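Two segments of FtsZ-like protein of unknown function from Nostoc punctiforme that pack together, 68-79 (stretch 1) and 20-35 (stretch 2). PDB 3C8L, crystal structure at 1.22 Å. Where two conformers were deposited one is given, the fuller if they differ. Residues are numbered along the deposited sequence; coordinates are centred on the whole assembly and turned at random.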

# COMPACT_ATOMS: atom_id res chain seq x y z
N VAL A 68 9.87 3.51 -21.24
CA VAL A 68 10.48 3.20 -19.95
C VAL A 68 11.99 3.00 -20.09
O VAL A 68 12.45 2.22 -20.92
CB VAL A 68 9.83 1.96 -19.33
CG1 VAL A 68 10.57 1.53 -18.05
CG2 VAL A 68 8.37 2.26 -18.98
N ARG A 69 12.74 3.72 -19.28
CA ARG A 69 14.21 3.64 -19.23
C ARG A 69 14.58 2.51 -18.25
O ARG A 69 14.47 2.66 -17.02
CB ARG A 69 14.79 4.97 -18.79
CG ARG A 69 14.42 6.11 -19.74
CD ARG A 69 15.06 7.43 -19.36
NE ARG A 69 14.59 7.93 -18.08
CZ ARG A 69 13.54 8.71 -17.88
NH1 ARG A 69 12.78 9.11 -18.88
NH2 ARG A 69 13.21 9.09 -16.64
N GLU A 70 15.00 1.38 -18.81
CA GLU A 70 15.25 0.18 -18.03
C GLU A 70 16.24 0.29 -16.91
O GLU A 70 16.01 -0.21 -15.81
CB GLU A 70 15.67 -0.97 -18.96
CG GLU A 70 16.23 -2.21 -18.26
CD GLU A 70 16.39 -3.41 -19.19
OE1 GLU A 70 15.64 -3.50 -20.20
OE2 GLU A 70 17.25 -4.27 -18.88
N GLU A 71 17.36 0.94 -17.18
CA GLU A 71 18.42 1.04 -16.20
C GLU A 71 18.00 1.79 -14.94
O GLU A 71 18.41 1.43 -13.83
CB GLU A 71 19.67 1.67 -16.83
CG GLU A 71 20.28 0.85 -18.01
CD GLU A 71 19.51 0.87 -19.34
OE1 GLU A 71 18.58 1.71 -19.52
OE2 GLU A 71 19.85 0.06 -20.23
N GLU A 72 17.21 2.82 -15.11
CA GLU A 72 16.70 3.59 -13.99
C GLU A 72 15.73 2.75 -13.14
O GLU A 72 15.78 2.80 -11.92
CB GLU A 72 16.00 4.85 -14.51
CG GLU A 72 15.37 5.72 -13.47
CD GLU A 72 14.92 7.09 -14.01
OE1 GLU A 72 15.40 7.50 -15.08
OE2 GLU A 72 14.12 7.75 -13.31
N VAL A 73 14.89 1.95 -13.79
CA VAL A 73 13.94 1.10 -13.07
C VAL A 73 14.69 0.03 -12.27
O VAL A 73 14.40 -0.19 -11.10
CB VAL A 73 12.93 0.48 -14.04
CG1 VAL A 73 12.03 -0.53 -13.32
CG2 VAL A 73 12.08 1.56 -14.71
N LEU A 74 15.64 -0.66 -12.91
CA LEU A 74 16.36 -1.72 -12.21
C LEU A 74 17.22 -1.23 -11.06
O LEU A 74 17.45 -1.97 -10.11
CB LEU A 74 17.17 -2.60 -13.18
CG LEU A 74 16.34 -3.49 -14.10
CD1 LEU A 74 17.24 -4.31 -15.02
CD2 LEU A 74 15.41 -4.40 -13.30
N ALA A 75 17.67 0.02 -11.14
CA ALA A 75 18.48 0.59 -10.06
C ALA A 75 17.65 0.74 -8.76
O ALA A 75 18.23 0.95 -7.70
CB ALA A 75 19.09 1.94 -10.49
N VAL A 76 16.33 0.66 -8.82
CA VAL A 76 15.53 0.70 -7.59
C VAL A 76 15.84 -0.54 -6.73
O VAL A 76 15.76 -0.48 -5.50
CB VAL A 76 14.02 0.76 -7.93
CG1 VAL A 76 13.12 0.64 -6.68
CG2 VAL A 76 13.72 2.06 -8.69
N LEU A 77 16.15 -1.68 -7.37
CA LEU A 77 16.47 -2.87 -6.61
C LEU A 77 17.84 -2.72 -5.98
O LEU A 77 18.81 -2.36 -6.68
CB LEU A 77 16.44 -4.10 -7.49
CG LEU A 77 15.11 -4.49 -8.16
CD1 LEU A 77 15.35 -5.59 -9.17
CD2 LEU A 77 14.05 -4.90 -7.13
N PRO A 78 17.94 -3.00 -4.67
CA PRO A 78 19.17 -2.84 -3.95
C PRO A 78 20.30 -3.84 -4.23
O PRO A 78 21.44 -3.55 -3.93
CB PRO A 78 18.71 -2.95 -2.47
CG PRO A 78 17.50 -3.78 -2.51
CD PRO A 78 16.82 -3.41 -3.77
N PHE A 79 20.00 -4.96 -4.84
CA PHE A 79 20.98 -5.99 -5.09
C PHE A 79 20.35 -7.01 -6.00
O PHE A 79 19.16 -6.90 -6.36
CB PHE A 79 21.38 -6.66 -3.77
CG PHE A 79 20.21 -7.10 -2.95
CD1 PHE A 79 19.40 -8.17 -3.32
CD2 PHE A 79 19.91 -6.43 -1.76
CE1 PHE A 79 18.30 -8.52 -2.54
CE2 PHE A 79 18.85 -6.80 -0.98
CZ PHE A 79 18.03 -7.83 -1.37
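Stretch 2 (20-35) QEPTIAASRAVRNAIA

Stretch 2 is a helix from P22 to about I34, with E21 at its N-cap position. It runs nearly along the short helix of stretch 1, which R69 precedes as N-cap: the N-to-C directions differ by 23° (signed crossing angle -23°), and the axes approach to 8.9 Å. The pairing of nearest CA atoms advances in the same sense on both segments, V68 CA to T23 CA at 4.5 Å, V73 CA to S27 CA at 4.7 Å and V76 CA to R31 CA at 6.2 Å, as expected for parallel packing.

At the N-terminal end the contact mixes polar and apolar groups. V68, chi1 t (173°), sets CG2 4.0 Å from P22 CB and CG1 4.2 Å from A26 CB. T23, chi1 m (-62°), places OG1 2.9 Å from R69 N, which donates to it at an N-H...O angle of 160°. The CA-to-CB bond of R69 points sideways, yet the side chain (m, t, m, chi4 -89°) brings the guanidinium nearer, with T23 OG1 over one face. E21, with chi1 and chi2 both m, meets the guanidinium edge: R69 NH1 to E21 OE1 is 3.0 Å at 154°, a salt bridge, whereas R69 NH2 to E21 OE1 is a weak hydrogen bond at 3.4 Å. E72, extended (t, t), accepts at OE1 from R69 NE and NH2, both 3.1 Å, so R69 joins acidic groups of both stretches. A water donates to E72 OE2 (2.6 Å) and also hydrogen-bonds S27 OG (3.1 Å).

Farther along, the packing is mainly apolar. V73, chi1 t (173°), fits as a knob among T23, A26, S27 and V30; its two methyls diverge, CG2 lying 3.9 Å from A26 CB and CG1 3.7 Å from V30 CG2. V76 has the same rotamer, and its CA-to-CB bond points toward stretch 2, with CG1 3.8 Å from V30 CG1. L77 (m, t), the last residue of the type I turn L74–L77, has its CA-to-CB bond sideways but carries CD2 to 4.0 Å from I34 CD1. I34, chi1 p and chi2 t, also brings CD1 within 3.9 Å of P78 CD.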

# COMPACT_ATOMS: atom_id res chain seq x y z
N GLN A 20 3.62 12.08 -19.04
CA GLN A 20 4.80 11.97 -19.89
C GLN A 20 5.98 11.19 -19.30
O GLN A 20 7.04 11.14 -19.94
CB GLN A 20 5.29 13.36 -20.35
CG GLN A 20 4.24 14.21 -21.02
CD GLN A 20 4.80 15.52 -21.54
OE1 GLN A 20 5.85 16.00 -21.09
NE2 GLN A 20 4.07 16.11 -22.49
N GLU A 21 5.86 10.59 -18.10
CA GLU A 21 6.99 9.84 -17.54
C GLU A 21 6.66 8.43 -17.05
O GLU A 21 6.65 8.16 -15.85
CB GLU A 21 7.73 10.63 -16.45
CG GLU A 21 8.57 11.82 -16.98
CD GLU A 21 9.81 11.43 -17.77
OE1 GLU A 21 10.25 10.26 -17.71
OE2 GLU A 21 10.41 12.32 -18.43
N PRO A 22 6.39 7.51 -17.98
CA PRO A 22 6.16 6.13 -17.57
C PRO A 22 7.34 5.54 -16.78
O PRO A 22 7.14 4.65 -15.96
CB PRO A 22 5.89 5.39 -18.89
CG PRO A 22 6.29 6.31 -19.95
CD PRO A 22 6.29 7.68 -19.44
N THR A 23 8.57 6.01 -17.03
CA THR A 23 9.69 5.53 -16.24
C THR A 23 9.48 5.79 -14.73
O THR A 23 9.82 4.94 -13.91
CB THR A 23 11.02 6.22 -16.66
OG1 THR A 23 11.29 5.91 -18.03
CG2 THR A 23 12.19 5.70 -15.83
N ILE A 24 8.96 6.96 -14.38
CA ILE A 24 8.70 7.36 -13.00
C ILE A 24 7.65 6.43 -12.39
O ILE A 24 7.78 5.94 -11.27
CB ILE A 24 8.25 8.84 -12.94
CG1 ILE A 24 9.43 9.76 -13.28
CG2 ILE A 24 7.69 9.20 -11.57
CD1 ILE A 24 9.12 11.23 -13.26
N ALA A 25 6.57 6.20 -13.13
CA ALA A 25 5.52 5.30 -12.65
C ALA A 25 6.11 3.90 -12.41
O ALA A 25 5.86 3.27 -11.37
CB ALA A 25 4.37 5.24 -13.66
N ALA A 26 6.92 3.42 -13.36
CA ALA A 26 7.53 2.10 -13.25
C ALA A 26 8.50 1.99 -12.07
O ALA A 26 8.48 1.01 -11.34
CB ALA A 26 8.23 1.72 -14.54
N SER A 27 9.35 3.01 -11.90
CA SER A 27 10.31 3.02 -10.81
C SER A 27 9.60 3.01 -9.46
O SER A 27 9.98 2.27 -8.54
CB SER A 27 11.24 4.24 -10.92
OG SER A 27 12.08 4.10 -12.06
N ARG A 28 8.56 3.83 -9.35
CA ARG A 28 7.77 3.90 -8.11
C ARG A 28 7.05 2.58 -7.86
O ARG A 28 6.90 2.17 -6.70
CB ARG A 28 6.78 5.03 -8.17
CG ARG A 28 7.45 6.38 -8.04
CD ARG A 28 6.52 7.54 -8.26
NE ARG A 28 7.19 8.82 -8.02
CZ ARG A 28 6.71 10.01 -8.32
NH1 ARG A 28 5.54 10.13 -8.91
NH2 ARG A 28 7.44 11.11 -8.06
N ALA A 29 6.60 1.91 -8.92
CA ALA A 29 5.93 0.62 -8.77
C ALA A 29 6.87 -0.45 -8.19
O ALA A 29 6.49 -1.22 -7.30
CB ALA A 29 5.34 0.15 -10.09
N VAL A 30 8.11 -0.52 -8.69
CA VAL A 30 9.10 -1.46 -8.17
C VAL A 30 9.41 -1.12 -6.69
O VAL A 30 9.47 -2.01 -5.84
CB VAL A 30 10.39 -1.44 -9.03
CG1 VAL A 30 11.49 -2.30 -8.41
CG2 VAL A 30 10.08 -1.92 -10.45
N ARG A 31 9.59 0.17 -6.39
CA ARG A 31 9.86 0.58 -5.01
C ARG A 31 8.72 0.14 -4.10
O ARG A 31 8.94 -0.42 -3.03
CB ARG A 31 10.03 2.10 -4.90
CG ARG A 31 10.16 2.56 -3.41
CD ARG A 31 10.54 3.99 -3.28
NE ARG A 31 9.48 4.86 -3.77
CZ ARG A 31 9.65 6.13 -4.11
NH1 ARG A 31 10.86 6.68 -4.07
NH2 ARG A 31 8.62 6.83 -4.54
N ASN A 32 7.48 0.42 -4.50
CA ASN A 32 6.22 0.07 -3.75
C ASN A 32 6.13 -1.42 -3.56
O ASN A 32 5.65 -1.89 -2.53
CB ASN A 32 4.91 0.52 -4.52
CG ASN A 32 3.50 0.26 -3.74
OD1 ASN A 32 2.63 -0.58 -4.16
ND2 ASN A 32 3.26 1.03 -2.67
N ALA A 33 6.58 -2.18 -4.56
CA ALA A 33 6.46 -3.63 -4.49
C ALA A 33 7.30 -4.25 -3.37
O ALA A 33 6.91 -5.25 -2.75
CB ALA A 33 6.84 -4.27 -5.83
N ILE A 34 8.49 -3.68 -3.16
CA ILE A 34 9.41 -4.26 -2.22
C ILE A 34 9.58 -3.53 -0.89
O ILE A 34 10.13 -4.09 0.05
CB ILE A 34 10.82 -4.44 -2.89
CG1 ILE A 34 11.51 -3.09 -3.10
CG2 ILE A 34 10.72 -5.28 -4.17
CD1 ILE A 34 12.96 -3.17 -3.65
N ALA A 35 9.08 -2.30 -0.80
CA ALA A 35 9.34 -1.47 0.37
C ALA A 35 8.84 -1.99 1.68
O ALA A 35 9.40 -1.65 2.73
CB ALA A 35 8.74 -0.04 0.14
O HOH W 1 13.23 6.84 -11.06